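Local coordinates for EtuB protein (Clostridium kluyveri DSM 555, PDB 3IO0) that forms trimers of tandem-domain subunits that probably build the protein shell of a bacterial microcompartment associated with ethanol utilisation, at residues 40-45 and 83-88; 53-58 and 101-106. All coordinates share one frame; numbering follows the deposited sequence.

Interaction 1 of 2, residues 40-45 and 83-88; sequences IGIISA and GIFIVL
Gly41, Ile43 and Ala45 exchange backbone hydrogen bonds with Leu88, Ile86 and Ile84, two in each pair, joining two antiparallel strands at the middle of the sheet in the first of EtuB's two BMC domains. At the Gly41 pair both bonds, Gly41 N to Leu88 O and Leu88 N to Gly41 O, measure 2.7 Å; at the other end the bond from Ile84 N to Ala45 O is longer, 3.3 Å. CA-H...O contacts such as Ile42 CA to Ile86 O (3.3 Å) accompany the N-H...O bonds.

Apolar contacts sort by face. On one, Ile42 and Val87 lie side by side, CG1 of Ile42 4.0 Å from CG2 of Val87. CG2 of Ile42, anti to its backbone N (CG1 at chi1 -61°), reaches CE1 of Phe85, while Ser44 OG sits at the edge of that ring. On the other, Ala45 CB meets Ile84 CG2 at 3.6 Å.

The Ser44 hydroxyl is hydrogen-bonded to Gly155 N of the second subunit, and Ala154 of that subunit packs on Phe85, so this face lies against a trimer interface. Strands 15-20 and 66-71 flank the pair, and helix 50-61 covers the Ile84 and Leu88 face.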
# COMPACT_ATOMS: atom_id res chain seq x y z
N ILE A 40 -11.16 11.91 23.00
CA ILE A 40 -10.27 11.17 22.14
C ILE A 40 -8.87 11.79 22.18
O ILE A 40 -8.71 13.01 22.24
CB ILE A 40 -10.90 11.09 20.69
CG1 ILE A 40 -11.78 9.85 20.57
CG2 ILE A 40 -9.90 11.06 19.55
CD1 ILE A 40 -11.39 8.74 21.53
N GLY A 41 -7.87 10.92 22.20
CA GLY A 41 -6.49 11.34 22.04
C GLY A 41 -5.91 10.62 20.84
O GLY A 41 -6.08 9.41 20.69
N ILE A 42 -5.23 11.36 19.96
CA ILE A 42 -4.73 10.80 18.72
C ILE A 42 -3.22 10.94 18.59
O ILE A 42 -2.66 12.01 18.85
CB ILE A 42 -5.40 11.45 17.49
CG1 ILE A 42 -6.91 11.21 17.50
CG2 ILE A 42 -4.76 10.95 16.18
CD1 ILE A 42 -7.71 12.18 16.68
N ILE A 43 -2.56 9.86 18.21
CA ILE A 43 -1.18 9.92 17.74
C ILE A 43 -1.23 9.41 16.31
O ILE A 43 -1.64 8.28 16.07
CB ILE A 43 -0.20 9.07 18.59
CG1 ILE A 43 -0.27 9.47 20.07
CG2 ILE A 43 1.22 9.24 18.09
CD1 ILE A 43 0.23 10.88 20.36
N SER A 44 -0.83 10.26 15.37
CA SER A 44 -0.88 9.94 13.96
C SER A 44 0.45 10.33 13.32
O SER A 44 0.95 11.42 13.59
CB SER A 44 -2.03 10.71 13.29
OG SER A 44 -2.30 10.22 11.98
N ALA A 45 1.03 9.45 12.50
CA ALA A 45 2.32 9.75 11.87
C ALA A 45 2.50 9.15 10.49
O ALA A 45 1.88 8.12 10.16
CB ALA A 45 3.45 9.31 12.76
N GLY A 83 3.52 4.16 8.87
CA GLY A 83 2.08 4.14 8.96
C GLY A 83 1.63 4.00 10.41
O GLY A 83 1.59 2.87 10.92
N ILE A 84 1.27 5.07 11.11
CA ILE A 84 0.67 4.83 12.44
C ILE A 84 -0.53 5.70 12.82
O ILE A 84 -0.52 6.92 12.64
CB ILE A 84 1.72 4.74 13.58
CG1 ILE A 84 1.07 4.33 14.90
CG2 ILE A 84 2.46 6.02 13.75
CD1 ILE A 84 0.63 2.88 14.97
N PHE A 85 -1.58 5.06 13.34
CA PHE A 85 -2.79 5.76 13.76
C PHE A 85 -3.35 5.17 15.05
O PHE A 85 -3.95 4.09 15.05
CB PHE A 85 -3.83 5.75 12.65
CG PHE A 85 -5.13 6.42 13.02
CD1 PHE A 85 -5.19 7.80 13.22
CD2 PHE A 85 -6.31 5.68 13.11
CE1 PHE A 85 -6.40 8.43 13.54
CE2 PHE A 85 -7.51 6.30 13.43
CZ PHE A 85 -7.56 7.68 13.64
N ILE A 86 -3.14 5.89 16.15
CA ILE A 86 -3.50 5.43 17.48
C ILE A 86 -4.53 6.38 18.06
O ILE A 86 -4.33 7.60 18.08
CB ILE A 86 -2.27 5.39 18.40
CG1 ILE A 86 -1.28 4.34 17.89
CG2 ILE A 86 -2.68 5.08 19.82
CD1 ILE A 86 0.11 4.48 18.46
N VAL A 87 -5.65 5.81 18.51
CA VAL A 87 -6.69 6.59 19.18
C VAL A 87 -6.91 6.04 20.58
O VAL A 87 -7.21 4.86 20.75
CB VAL A 87 -8.02 6.63 18.38
CG1 VAL A 87 -9.09 7.39 19.14
CG2 VAL A 87 -7.81 7.29 17.04
N LEU A 88 -6.73 6.91 21.57
CA LEU A 88 -6.98 6.61 22.96
C LEU A 88 -8.28 7.26 23.39
O LEU A 88 -8.58 8.38 22.97
CB LEU A 88 -5.84 7.16 23.82
CG LEU A 88 -4.41 6.75 23.49
CD1 LEU A 88 -3.43 7.45 24.41
CD2 LEU A 88 -4.28 5.25 23.58

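Interaction 2 of 2, residues 53-58 and 101-106; sequences MMAADE and EIALKQ
Ala55 points its methyl group toward helix 93-111, where CB comes to 3.2 Å from Ala103 O and 3.7 Å from Gln106 CB. Small residues on both sides let the backbones draw together: the CA atoms of Ala55 and Ala103 are 4.6 Å apart. The local helix axes approach to 7.7 Å, with 140° between their N-to-C directions. Ala103 completes this close passage, its CB lying 4.1 Å from Ala56 CA.

Glu58, about one turn further along its helix, carries the contact outward on a chain that is extended beyond CG. The Glu58 and Gln106 side chains cross at about a right angle, OE1 of Glu58 lying 3.4 Å from Gln106 CD. The carboxylate and amide planes are turned 47° apart, and no hydrogen bond links the two groups. Gln106 meets Glu58 through a chain that bends at chi2 (-49°).

Both polar ends instead share Lys109, on the helix of Gln106: its NZ forms a salt bridge with Glu58 OE2 and a hydrogen bond with Gln106 OE1. Tyr110 OH also bonds to Glu58 OE2, and the pairing with the lysine would be expected to favour a charged carboxylate.

The two helices belong to the first BMC domain. Beyond helix 50-61, helix 132-138 packs against Met53 and Met54, while strand 7-11 meets Glu101 and Leu104 of helix 93-111.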
# COMPACT_ATOMS: atom_id res chain seq x y z
N MET A 53 4.07 3.48 18.98
CA MET A 53 3.39 2.51 19.85
C MET A 53 4.11 2.45 21.20
O MET A 53 3.46 2.49 22.24
CB MET A 53 3.31 1.12 19.19
CG MET A 53 2.46 1.08 17.92
SD MET A 53 1.91 -0.58 17.42
CE MET A 53 3.33 -1.12 16.49
N MET A 54 5.44 2.38 21.18
CA MET A 54 6.23 2.38 22.42
C MET A 54 5.86 3.60 23.26
O MET A 54 5.51 3.45 24.44
CB MET A 54 7.74 2.39 22.15
CG MET A 54 8.36 1.04 21.73
SD MET A 54 8.08 -0.38 22.82
CE MET A 54 8.33 0.42 24.42
N ALA A 55 5.92 4.78 22.65
CA ALA A 55 5.57 6.04 23.32
C ALA A 55 4.13 6.05 23.84
O ALA A 55 3.88 6.51 24.94
CB ALA A 55 5.82 7.22 22.40
N ALA A 56 3.19 5.52 23.07
CA ALA A 56 1.80 5.47 23.50
C ALA A 56 1.57 4.45 24.63
O ALA A 56 0.70 4.64 25.48
CB ALA A 56 0.89 5.21 22.33
N ASP A 57 2.35 3.36 24.63
CA ASP A 57 2.20 2.36 25.68
C ASP A 57 2.69 2.96 27.00
O ASP A 57 2.06 2.76 28.04
CB ASP A 57 2.95 1.08 25.32
CG ASP A 57 2.42 -0.16 26.08
OD1 ASP A 57 1.18 -0.39 26.09
OD2 ASP A 57 3.26 -0.91 26.65
N GLU A 58 3.78 3.72 26.94
CA GLU A 58 4.26 4.48 28.10
C GLU A 58 3.14 5.41 28.61
O GLU A 58 2.93 5.55 29.82
CB GLU A 58 5.51 5.28 27.71
CG GLU A 58 6.60 5.35 28.79
CD GLU A 58 7.86 6.14 28.35
OE1 GLU A 58 8.22 7.13 29.02
OE2 GLU A 58 8.49 5.79 27.32
N GLU A 101 0.28 14.07 25.36
CA GLU A 101 1.46 14.86 25.75
C GLU A 101 2.66 13.98 26.07
O GLU A 101 3.79 14.29 25.65
CB GLU A 101 1.14 15.81 26.92
CG GLU A 101 0.61 17.20 26.52
CD GLU A 101 1.56 18.00 25.57
OE1 GLU A 101 2.62 17.47 25.13
OE2 GLU A 101 1.23 19.17 25.25
N ILE A 102 2.41 12.88 26.79
CA ILE A 102 3.43 11.87 27.10
C ILE A 102 3.94 11.21 25.83
O ILE A 102 5.15 11.12 25.62
CB ILE A 102 2.90 10.77 28.05
CG1 ILE A 102 2.54 11.34 29.41
CG2 ILE A 102 3.93 9.66 28.21
CD1 ILE A 102 1.77 10.37 30.28
N ALA A 103 3.01 10.74 24.99
CA ALA A 103 3.35 10.00 23.77
C ALA A 103 4.19 10.82 22.81
O ALA A 103 5.12 10.29 22.21
CB ALA A 103 2.10 9.49 23.09
N LEU A 104 3.86 12.10 22.68
CA LEU A 104 4.65 13.03 21.87
C LEU A 104 6.05 13.24 22.42
O LEU A 104 7.03 13.22 21.65
CB LEU A 104 3.94 14.38 21.77
CG LEU A 104 2.77 14.49 20.80
CD1 LEU A 104 2.10 15.83 20.99
CD2 LEU A 104 3.23 14.30 19.36
N LYS A 105 6.16 13.44 23.73
CA LYS A 105 7.46 13.60 24.40
C LYS A 105 8.38 12.41 24.15
O LYS A 105 9.57 12.60 23.93
CB LYS A 105 7.29 13.77 25.91
CG LYS A 105 7.96 15.03 26.50
CD LYS A 105 9.51 15.03 26.40
CE LYS A 105 10.18 14.38 27.63
NZ LYS A 105 9.67 14.90 28.95
N GLN A 106 7.82 11.20 24.15
CA GLN A 106 8.60 9.97 24.09
C GLN A 106 8.88 9.45 22.69
O GLN A 106 9.75 8.59 22.50
CB GLN A 106 7.93 8.88 24.93
CG GLN A 106 7.77 9.21 26.41
CD GLN A 106 9.06 9.71 27.03
OE1 GLN A 106 10.14 9.11 26.85
NE2 GLN A 106 8.98 10.82 27.77

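In this BMC domain, the same two strand-helix successions supply both contacts: strand 39-45 leads to helix 50-61, and strand 84-90 to helix 93-111. Interaction 1 pairs the strands and interaction 2 the helices laid over one face of their sheet. The layers meet directly, Ile43 CD1 lying 3.6 Å from Ala103 CB and Ile86 CD1 4.0 Å from Ala56 CB. Interaction 1 is wholly buried and relies on regular backbone hydrogen bonding, with its other face turned to a second subunit. Interaction 2 has no hydrogen bond across it: alanines allow close approach inside, and polar side chains occupy its partly exposed margin.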